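Local coordinates for Serine/threonine-protein kinase Tel1 (Chaetomium thermophilum, PDB 6SKY) that probably acts as an ATP-dependent serine/threonine kinase of the ATM family that senses DNA damage and activates checkpoint signalling, at residues A[1549-1563]-A[1588-1602]. Sequence-based numbering, arbitrary orientation.
Sequences SGNAEKGTHESNLLL and LCGVFNIPPSSRLDV
The Phe1592 ring meets Ala1552 and Leu1562, sharing the apolar side of this contact with Leu1588 and Val1602. With CG anti to the backbone N (chi1 -155°), the ring swings back toward the chain at 1550-1552 although its CB leads away. One face receives Asn1551 CA, offset toward the rim; Leu1562 comes in at the edge, nearly at right angles, with CD2 4.1 Å from Phe1592 CZ. Ala1552 CB lies obliquely to the ring, 3.9 Å from Phe1592 CZ, and also presses on Pro1595 CD (3.6 Å) and Val1602 CG1. Replacing the phenylalanine with an alanine would probably open a gap between Ala1552 and Leu1562 and deprive both of their aromatic neighbour. At the end of helix 1578-1588, Leu1588 crosses Leu1561 at about a right angle, its CD1 4.2 Å from both Leu1561 CG and Leu1562 CB. The side chains of Leu1563 and Val1602 slide past each other in opposite directions, Leu1563 CD2 3.7 Å from Val1602 CG2. Val1602 N donates to Ala1552 O (2.8 Å), the nitrogen nearly in line with that C=O though its N-H is bent to 137°; weak bonds join Gly1550 N to Val1591 O, Ala1552 N to Asn1593 O and Lys1554 N to Leu1600 O. A single beta bridge pairs Glu1553 with Asp1601. Thr1556 OG1 donates to Asn1551 OD1 (2.6 Å) in the carbonyl plane, on a lone pair, and as N-cap weakly accepts from Ser1559 N. Ser1559 OG grips Glu1553 O, tying the type II turn 1553-1556 to the helix start. The pairing joins the lead-in to helix 1557-1569 with the long connection between helices 1578-1588 and 1606-1619. Helix 1627-1644 packs against it, Tyr1629 meeting Phe1592 edge-to-face, Trp1632 touching Ala1552 and Arg1635 forming a salt bridge to Asp1601, whose OD1 also bonds Ile1603 N, while helix 1530-1543 adjoins Leu1561.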
# COMPACT_ATOMS: atom_id res chain seq x y z
N SER A 1549 -41.07 41.55 28.30
CA SER A 1549 -39.97 40.90 27.61
C SER A 1549 -40.35 39.47 27.25
O SER A 1549 -41.48 39.03 27.46
CB SER A 1549 -38.71 40.92 28.48
OG SER A 1549 -38.75 39.89 29.45
N GLY A 1550 -39.38 38.74 26.70
CA GLY A 1550 -39.58 37.35 26.35
C GLY A 1550 -38.50 36.47 26.95
O GLY A 1550 -37.38 36.92 27.20
N ASN A 1551 -38.84 35.21 27.19
CA ASN A 1551 -37.91 34.24 27.74
C ASN A 1551 -38.09 32.92 27.00
O ASN A 1551 -38.98 32.77 26.16
CB ASN A 1551 -38.09 34.06 29.25
CG ASN A 1551 -39.51 33.73 29.63
OD1 ASN A 1551 -39.99 32.62 29.40
ND2 ASN A 1551 -40.20 34.69 30.23
N ALA A 1552 -37.22 31.96 27.32
CA ALA A 1552 -37.26 30.65 26.68
C ALA A 1552 -37.52 29.53 27.68
O ALA A 1552 -37.35 28.36 27.32
CB ALA A 1552 -35.96 30.39 25.93
N GLU A 1553 -37.92 29.85 28.90
CA GLU A 1553 -38.20 28.82 29.89
C GLU A 1553 -39.43 28.00 29.49
O GLU A 1553 -40.30 28.46 28.76
CB GLU A 1553 -38.41 29.43 31.26
CG GLU A 1553 -37.13 29.85 31.92
CD GLU A 1553 -37.23 29.82 33.43
OE1 GLU A 1553 -38.33 30.08 33.95
OE2 GLU A 1553 -36.21 29.52 34.09
N LYS A 1554 -39.49 26.79 30.01
CA LYS A 1554 -40.50 25.83 29.58
C LYS A 1554 -41.76 26.00 30.43
O LYS A 1554 -41.76 25.67 31.62
CB LYS A 1554 -39.96 24.40 29.69
CG LYS A 1554 -40.59 23.44 28.71
CD LYS A 1554 -39.79 22.15 28.63
CE LYS A 1554 -40.21 21.33 27.42
NZ LYS A 1554 -39.41 20.08 27.28
N GLY A 1555 -42.82 26.53 29.83
CA GLY A 1555 -44.11 26.65 30.48
C GLY A 1555 -44.59 28.06 30.70
O GLY A 1555 -45.72 28.23 31.17
N THR A 1556 -43.80 29.08 30.40
CA THR A 1556 -44.25 30.45 30.56
C THR A 1556 -45.14 30.84 29.38
O THR A 1556 -45.36 30.07 28.45
CB THR A 1556 -43.06 31.39 30.69
OG1 THR A 1556 -42.24 31.30 29.52
CG2 THR A 1556 -42.23 31.03 31.89
N HIS A 1557 -45.67 32.06 29.43
CA HIS A 1557 -46.51 32.54 28.34
C HIS A 1557 -45.67 33.05 27.17
O HIS A 1557 -46.01 32.81 26.01
CB HIS A 1557 -47.45 33.63 28.83
CG HIS A 1557 -48.55 33.13 29.70
ND1 HIS A 1557 -49.46 32.19 29.28
CD2 HIS A 1557 -48.90 33.46 30.97
CE1 HIS A 1557 -50.32 31.94 30.26
NE2 HIS A 1557 -50.00 32.70 31.29
N GLU A 1558 -44.57 33.74 27.47
CA GLU A 1558 -43.73 34.28 26.42
C GLU A 1558 -43.09 33.18 25.59
O GLU A 1558 -42.99 33.30 24.37
CB GLU A 1558 -42.65 35.18 27.02
CG GLU A 1558 -43.18 36.29 27.91
CD GLU A 1558 -43.53 35.81 29.31
OE1 GLU A 1558 -43.72 34.60 29.49
OE2 GLU A 1558 -43.62 36.65 30.22
N SER A 1559 -42.68 32.09 26.23
CA SER A 1559 -42.04 31.02 25.48
C SER A 1559 -43.05 30.22 24.67
O SER A 1559 -42.75 29.79 23.56
CB SER A 1559 -41.27 30.10 26.41
OG SER A 1559 -42.15 29.38 27.24
N ASN A 1560 -44.26 30.02 25.21
CA ASN A 1560 -45.31 29.38 24.42
C ASN A 1560 -45.67 30.23 23.22
O ASN A 1560 -45.89 29.70 22.12
CB ASN A 1560 -46.54 29.13 25.28
CG ASN A 1560 -46.28 28.15 26.40
OD1 ASN A 1560 -45.48 27.23 26.25
ND2 ASN A 1560 -46.96 28.33 27.52
N LEU A 1561 -45.72 31.55 23.39
CA LEU A 1561 -46.01 32.42 22.26
C LEU A 1561 -44.90 32.38 21.23
O LEU A 1561 -45.17 32.32 20.02
CB LEU A 1561 -46.24 33.85 22.75
CG LEU A 1561 -46.57 34.86 21.67
CD1 LEU A 1561 -47.78 34.39 20.88
CD2 LEU A 1561 -46.83 36.20 22.29
N LEU A 1562 -43.64 32.44 21.67
CA LEU A 1562 -42.52 32.36 20.74
C LEU A 1562 -42.54 31.04 19.97
O LEU A 1562 -42.34 31.02 18.76
CB LEU A 1562 -41.20 32.51 21.48
CG LEU A 1562 -39.92 32.41 20.67
CD1 LEU A 1562 -39.75 33.61 19.77
CD2 LEU A 1562 -38.73 32.26 21.57
N LEU A 1563 -42.80 29.94 20.67
CA LEU A 1563 -42.84 28.64 20.01
C LEU A 1563 -43.99 28.56 19.02
O LEU A 1563 -43.84 27.98 17.95
CB LEU A 1563 -42.95 27.54 21.06
CG LEU A 1563 -42.32 26.20 20.67
CD1 LEU A 1563 -40.82 26.36 20.51
CD2 LEU A 1563 -42.66 25.15 21.72
N LEU A 1588 -40.89 40.37 21.85
CA LEU A 1588 -40.37 39.28 22.67
C LEU A 1588 -38.85 39.28 22.69
O LEU A 1588 -38.23 39.32 23.76
CB LEU A 1588 -40.89 37.94 22.15
CG LEU A 1588 -42.39 37.71 22.17
CD1 LEU A 1588 -42.72 36.41 21.47
CD2 LEU A 1588 -42.90 37.70 23.59
N CYS A 1589 -38.23 39.24 21.52
CA CYS A 1589 -36.80 39.04 21.39
C CYS A 1589 -36.00 40.32 21.52
O CYS A 1589 -34.78 40.28 21.35
CB CYS A 1589 -36.50 38.40 20.04
SG CYS A 1589 -37.67 37.11 19.60
N GLY A 1590 -36.64 41.45 21.81
CA GLY A 1590 -35.89 42.69 21.97
C GLY A 1590 -35.06 42.69 23.23
O GLY A 1590 -33.90 43.13 23.22
N VAL A 1591 -35.63 42.22 24.34
CA VAL A 1591 -34.91 41.97 25.58
C VAL A 1591 -35.28 40.55 25.98
O VAL A 1591 -36.44 40.26 26.27
CB VAL A 1591 -35.27 42.97 26.68
CG1 VAL A 1591 -35.05 42.36 28.06
CG2 VAL A 1591 -34.43 44.21 26.53
N PHE A 1592 -34.30 39.66 25.97
CA PHE A 1592 -34.54 38.23 26.10
C PHE A 1592 -33.96 37.72 27.41
O PHE A 1592 -33.30 38.45 28.16
CB PHE A 1592 -33.94 37.48 24.91
CG PHE A 1592 -34.61 36.17 24.61
CD1 PHE A 1592 -35.86 36.13 24.05
CD2 PHE A 1592 -33.96 34.98 24.87
CE1 PHE A 1592 -36.46 34.93 23.78
CE2 PHE A 1592 -34.57 33.79 24.59
CZ PHE A 1592 -35.81 33.77 24.04
N ASN A 1593 -34.22 36.45 27.69
CA ASN A 1593 -33.73 35.82 28.91
C ASN A 1593 -33.49 34.35 28.59
O ASN A 1593 -34.42 33.54 28.62
CB ASN A 1593 -34.72 35.99 30.05
CG ASN A 1593 -34.30 35.27 31.30
OD1 ASN A 1593 -33.63 35.85 32.16
ND2 ASN A 1593 -34.69 34.01 31.43
N ILE A 1594 -32.24 34.01 28.27
CA ILE A 1594 -31.91 32.63 27.91
C ILE A 1594 -31.72 31.82 29.19
O ILE A 1594 -31.01 32.26 30.09
CB ILE A 1594 -30.66 32.59 27.03
CG1 ILE A 1594 -30.19 31.16 26.80
CG2 ILE A 1594 -29.55 33.43 27.63
CD1 ILE A 1594 -28.92 31.08 25.99
N PRO A 1595 -32.36 30.65 29.31
CA PRO A 1595 -32.25 29.88 30.54
C PRO A 1595 -30.81 29.45 30.77
O PRO A 1595 -30.06 29.21 29.81
CB PRO A 1595 -33.16 28.67 30.29
CG PRO A 1595 -34.05 29.08 29.19
CD PRO A 1595 -33.28 30.03 28.35
N PRO A 1596 -30.40 29.33 32.03
CA PRO A 1596 -29.02 28.92 32.31
C PRO A 1596 -28.73 27.52 31.78
O PRO A 1596 -27.81 27.33 30.99
CB PRO A 1596 -28.93 28.98 33.83
CG PRO A 1596 -30.33 28.84 34.30
CD PRO A 1596 -31.18 29.50 33.26
N SER A 1597 -29.53 26.56 32.22
CA SER A 1597 -29.38 25.18 31.80
C SER A 1597 -30.13 24.97 30.49
O SER A 1597 -30.57 25.91 29.84
CB SER A 1597 -29.87 24.24 32.89
OG SER A 1597 -30.04 22.93 32.38
N SER A 1598 -30.27 23.71 30.08
CA SER A 1598 -31.05 23.38 28.91
C SER A 1598 -32.13 22.35 29.21
O SER A 1598 -32.84 21.94 28.30
CB SER A 1598 -30.15 22.85 27.79
OG SER A 1598 -30.91 22.62 26.62
N ARG A 1599 -32.26 21.91 30.46
CA ARG A 1599 -33.41 21.12 30.85
C ARG A 1599 -34.64 21.99 31.09
O ARG A 1599 -35.76 21.49 31.00
CB ARG A 1599 -33.10 20.31 32.11
CG ARG A 1599 -33.96 19.06 32.27
CD ARG A 1599 -33.48 18.18 33.41
NE ARG A 1599 -34.15 16.88 33.40
CZ ARG A 1599 -34.03 15.97 34.36
NH1 ARG A 1599 -33.27 16.20 35.41
NH2 ARG A 1599 -34.68 14.81 34.25
N LEU A 1600 -34.43 23.27 31.38
CA LEU A 1600 -35.51 24.23 31.56
C LEU A 1600 -35.78 25.04 30.31
O LEU A 1600 -36.38 26.11 30.39
CB LEU A 1600 -35.17 25.18 32.71
CG LEU A 1600 -34.62 24.51 33.97
CD1 LEU A 1600 -34.25 25.57 34.99
CD2 LEU A 1600 -35.63 23.53 34.53
N ASP A 1601 -35.36 24.55 29.15
CA ASP A 1601 -35.45 25.29 27.91
C ASP A 1601 -36.63 24.80 27.09
O ASP A 1601 -36.98 23.62 27.12
CB ASP A 1601 -34.15 25.14 27.12
CG ASP A 1601 -34.01 26.18 26.04
OD1 ASP A 1601 -34.94 26.32 25.23
OD2 ASP A 1601 -32.97 26.86 26.00
N VAL A 1602 -37.25 25.73 26.36
CA VAL A 1602 -38.41 25.37 25.55
C VAL A 1602 -38.01 24.46 24.40
O VAL A 1602 -38.85 23.71 23.88
CB VAL A 1602 -39.12 26.64 25.05
CG1 VAL A 1602 -38.28 27.38 24.04
CG2 VAL A 1602 -40.47 26.30 24.47